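Local atomic coordinates of cell wall surface anchor family protein (Streptococcus agalactiae serogroup V, PDB entry 3TXA), a protein that probably serves as the adhesive tip pilin of group B streptococcal pili, joining a metal-binding von Willebrand factor A-type domain to an Ig-like domain, probably for host attachment. Residues Asn547-Met552 / Thr610-His615. Sequence-based numbering, arbitrary orientation.
Sequences NVTDPM and TIKINH. With CD (cadmium ion), chain I; CD (cadmium ion), chain G.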
ATOM      1  N   ASN A 547      14.374 -29.206  -4.541  1.00 54.35           N
ATOM      2  CA  ASN A 547      15.005 -30.204  -5.404  1.00 55.41           C
ATOM      3  C   ASN A 547      14.032 -30.670  -6.450  1.00 54.76           C
ATOM      4  O   ASN A 547      12.881 -30.938  -6.137  1.00 54.81           O
ATOM      5  CB  ASN A 547      15.497 -31.432  -4.605  1.00 55.95           C
ATOM      6  CG  ASN A 547      16.760 -31.118  -3.756  1.00 63.04           C
ATOM      7  OD1 ASN A 547      16.748 -30.215  -2.897  1.00 69.74           O
ATOM      8  ND2 ASN A 547      17.857 -31.859  -3.996  1.00 67.75           N
ATOM      9  N   VAL A 548      14.481 -30.785  -7.694  1.00 54.02           N
ATOM     10  CA  VAL A 548      13.638 -31.406  -8.729  1.00 53.65           C
ATOM     11  C   VAL A 548      14.218 -32.764  -9.097  1.00 54.16           C
ATOM     12  O   VAL A 548      15.436 -32.925  -9.167  1.00 54.65           O
ATOM     13  CB  VAL A 548      13.502 -30.525 -10.021  1.00 53.06           C
ATOM     14  CG1 VAL A 548      12.564 -31.170 -10.981  1.00 51.39           C
ATOM     15  CG2 VAL A 548      13.041 -29.137  -9.693  1.00 50.27           C
ATOM     16  N   THR A 549      13.358 -33.740  -9.332  1.00 54.62           N
ATOM     17  CA  THR A 549      13.818 -35.080  -9.628  1.00 55.50           C
ATOM     18  C   THR A 549      13.105 -35.489 -10.878  1.00 56.38           C
ATOM     19  O   THR A 549      11.874 -35.515 -10.915  1.00 57.51           O
ATOM     20  CB  THR A 549      13.536 -36.035  -8.461  1.00 55.07           C
ATOM     21  OG1 THR A 549      14.400 -35.688  -7.388  1.00 56.64           O
ATOM     22  CG2 THR A 549      13.861 -37.448  -8.808  1.00 55.82           C
ATOM     23  N   ASP A 550      13.878 -35.785 -11.915  1.00 57.09           N
ATOM     24  CA  ASP A 550      13.329 -35.993 -13.240  1.00 57.65           C
ATOM     25  C   ASP A 550      13.917 -37.262 -13.838  1.00 58.44           C
ATOM     26  O   ASP A 550      14.915 -37.207 -14.542  1.00 59.22           O
ATOM     27  CB  ASP A 550      13.614 -34.776 -14.104  1.00 57.04           C
ATOM     28  CG  ASP A 550      13.045 -34.896 -15.489  1.00 58.17           C
ATOM     29  OD1 ASP A 550      12.405 -35.924 -15.802  1.00 57.49           O
ATOM     30  OD2 ASP A 550      13.247 -33.950 -16.283  1.00 60.67           O
ATOM     31  N   PRO A 551      13.317 -38.422 -13.534  1.00 58.94           N
ATOM     32  CA  PRO A 551      13.836 -39.673 -14.062  1.00 59.61           C
ATOM     33  C   PRO A 551      13.256 -39.971 -15.439  1.00 60.49           C
ATOM     34  O   PRO A 551      12.077 -39.725 -15.674  1.00 61.11           O
ATOM     35  CB  PRO A 551      13.335 -40.714 -13.055  1.00 59.27           C
ATOM     36  CG  PRO A 551      12.498 -39.987 -12.082  1.00 59.22           C
ATOM     37  CD  PRO A 551      12.212 -38.641 -12.597  1.00 58.54           C
ATOM     38  N   MET A 552      14.061 -40.515 -16.339  1.00 60.98           N
ATOM     39  CA  MET A 552      13.567 -40.834 -17.662  1.00 61.93           C
ATOM     40  C   MET A 552      12.599 -42.023 -17.609  1.00 63.22           C
ATOM     41  O   MET A 552      12.791 -42.978 -16.834  1.00 62.40           O
ATOM     42  CB  MET A 552      14.736 -41.108 -18.613  1.00 61.69           C
ATOM     43  CG  MET A 552      15.767 -39.954 -18.769  1.00 60.80           C
ATOM     44  SD  MET A 552      15.095 -38.415 -19.419  1.00 55.97           S
ATOM     45  CE  MET A 552      14.808 -37.487 -17.914  1.00 56.53           C
ATOM     46  N   THR A 610      18.390 -40.198 -14.316  1.00 57.54           N
ATOM     47  CA  THR A 610      17.605 -39.166 -13.644  1.00 55.49           C
ATOM     48  C   THR A 610      18.373 -37.880 -13.597  1.00 53.44           C
ATOM     49  O   THR A 610      19.507 -37.856 -13.130  1.00 52.65           O
ATOM     50  CB  THR A 610      17.238 -39.583 -12.201  1.00 55.95           C
ATOM     51  OG1 THR A 610      16.440 -40.776 -12.249  1.00 58.55           O
ATOM     52  CG2 THR A 610      16.485 -38.479 -11.470  1.00 53.87           C
ATOM     53  N   ILE A 611      17.752 -36.814 -14.081  1.00 51.71           N
ATOM     54  CA  ILE A 611      18.365 -35.503 -14.057  1.00 50.95           C
ATOM     55  C   ILE A 611      17.804 -34.747 -12.863  1.00 51.08           C
ATOM     56  O   ILE A 611      16.607 -34.802 -12.616  1.00 50.95           O
ATOM     57  CB  ILE A 611      18.161 -34.757 -15.404  1.00 50.53           C
ATOM     58  CG1 ILE A 611      18.919 -33.436 -15.414  1.00 50.58           C
ATOM     59  CG2 ILE A 611      16.684 -34.551 -15.746  1.00 49.02           C
ATOM     60  CD1 ILE A 611      19.230 -32.933 -16.815  1.00 51.02           C
ATOM     61  N   LYS A 612      18.652 -34.055 -12.110  1.00 50.84           N
ATOM     62  CA  LYS A 612      18.183 -33.398 -10.903  1.00 51.26           C
ATOM     63  C   LYS A 612      18.638 -31.960 -10.788  1.00 50.95           C
ATOM     64  O   LYS A 612      19.804 -31.640 -11.083  1.00 50.97           O
ATOM     65  CB  LYS A 612      18.687 -34.147  -9.674  1.00 51.81           C
ATOM     66  CG  LYS A 612      18.366 -35.640  -9.679  1.00 55.83           C
ATOM     67  CD  LYS A 612      19.054 -36.390  -8.531  1.00 61.84           C
ATOM     68  CE  LYS A 612      18.250 -36.236  -7.223  1.00 66.70           C
ATOM     69  NZ  LYS A 612      18.230 -34.807  -6.730  1.00 70.44           N
ATOM     70  N   ILE A 613      17.728 -31.096 -10.329  1.00 50.00           N
ATOM     71  CA  ILE A 613      18.107 -29.737  -9.957  1.00 49.18           C
ATOM     72  C   ILE A 613      18.156 -29.678  -8.436  1.00 49.75           C
ATOM     73  O   ILE A 613      17.184 -30.065  -7.763  1.00 50.43           O
ATOM     74  CB  ILE A 613      17.105 -28.663 -10.473  1.00 48.83           C
ATOM     75  CG1 ILE A 613      16.805 -28.840 -11.965  1.00 47.22           C
ATOM     76  CG2 ILE A 613      17.640 -27.266 -10.175  1.00 47.78           C
ATOM     77  CD1 ILE A 613      15.729 -27.947 -12.503  1.00 44.24           C
ATOM     78  N   ASN A 614      19.265 -29.183  -7.898  1.00 49.18           N
ATOM     79  CA  ASN A 614      19.474 -29.139  -6.468  1.00 48.99           C
ATOM     80  C   ASN A 614      19.667 -27.736  -5.981  1.00 48.58           C
ATOM     81  O   ASN A 614      20.373 -26.955  -6.625  1.00 47.77           O
ATOM     82  CB  ASN A 614      20.750 -29.899  -6.110  1.00 49.60           C
ATOM     83  CG  ASN A 614      20.781 -31.277  -6.687  1.00 51.06           C
ATOM     84  OD1 ASN A 614      19.964 -32.133  -6.322  1.00 49.92           O
ATOM     85  ND2 ASN A 614      21.724 -31.510  -7.625  1.00 52.84           N
ATOM     86  N   HIS A 615      19.097 -27.439  -4.815  1.00 48.40           N
ATOM     87  CA  HIS A 615      19.327 -26.166  -4.117  1.00 48.97           C
ATOM     88  C   HIS A 615      18.576 -24.952  -4.647  1.00 48.01           C
ATOM     89  O   HIS A 615      19.097 -23.839  -4.642  1.00 46.42           O
ATOM     90  CB  HIS A 615      20.805 -25.816  -4.087  1.00 49.76           C
ATOM     91  CG  HIS A 615      21.681 -26.940  -3.660  1.00 53.26           C
ATOM     92  ND1 HIS A 615      21.704 -27.404  -2.366  1.00 59.23           N
ATOM     93  CD2 HIS A 615      22.589 -27.677  -4.342  1.00 55.19           C
ATOM     94  CE1 HIS A 615      22.579 -28.392  -2.271  1.00 59.00           C
ATOM     95  NE2 HIS A 615      23.124 -28.581  -3.457  1.00 56.13           N
TER
HETATM   96 CD    CD I 808      20.592 -28.461  -0.618  1.00 82.62          CD
HETATM   97 CD    CD G 806      25.140 -30.380  -3.363  1.00140.40          CD
HETATM   98  O   HOH W   1      21.956 -27.054   0.122  1.00 44.00           O
HETATM   99  O   HOH W   2      18.926 -29.462  -2.002  1.00 48.35           O
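A buried carboxylate, D550, lies beside an isoleucine on the inward face where these two antiparallel strands join: D550 CB is 3.5 Å from I611 CG2, and the two side chains run alongside each other. With CG anti to the backbone N (chi1 -178°), D550 extends over that methyl, while OD2 is weakly hydrogen-bonded to the hydroxyl of Y628 on strand 623-632. M552 also reaches I611, its CE meeting the same CG2.

Two hydrogen-bonded pairs set the register. In the first, V548 N donates to I613 O at 2.8 Å with an N-H...O angle of 160°, and the return bond from I613 N to V548 O is longer and more bent, at 142°. In the second, I611 N reaches D550 O at 2.9 Å, and D550 N meets I611 O at 3.0 Å. V548 and I613 point the same way, with V548 CG2 4.1 Å from I613 CD1; L158 and V160 pack on V548, and L626 on I613, joining this sheet to the strands facing it in the Ig-like domain.

The other face is more polar. K612 lies alongside T549, and its chain bends at chi3 and chi4, bringing K612 NZ back to a weak hydrogen bond with N614 OD1 (3.2 Å); N614 ND2 is hydrogen-bonded to T601 OG1 on strand 601-605. P551 and T610 lie side by side, pointing the same way, with T610 OG1 hydrogen-bonded to S608 OG. Beyond N614, H615 ND1 lies 2.3 Å from one cadmium ion, whose site D545 shares, and NE2 makes a long bond to a second.

The chemistry thus pairs a mainly aliphatic inner face, which nevertheless takes in the D550 carboxylate among N645, T648 and the I611 methyl, partly met by Y628, with a polar face ending at a histidine whose ring nitrogens each lie beside a modelled cadmium ion.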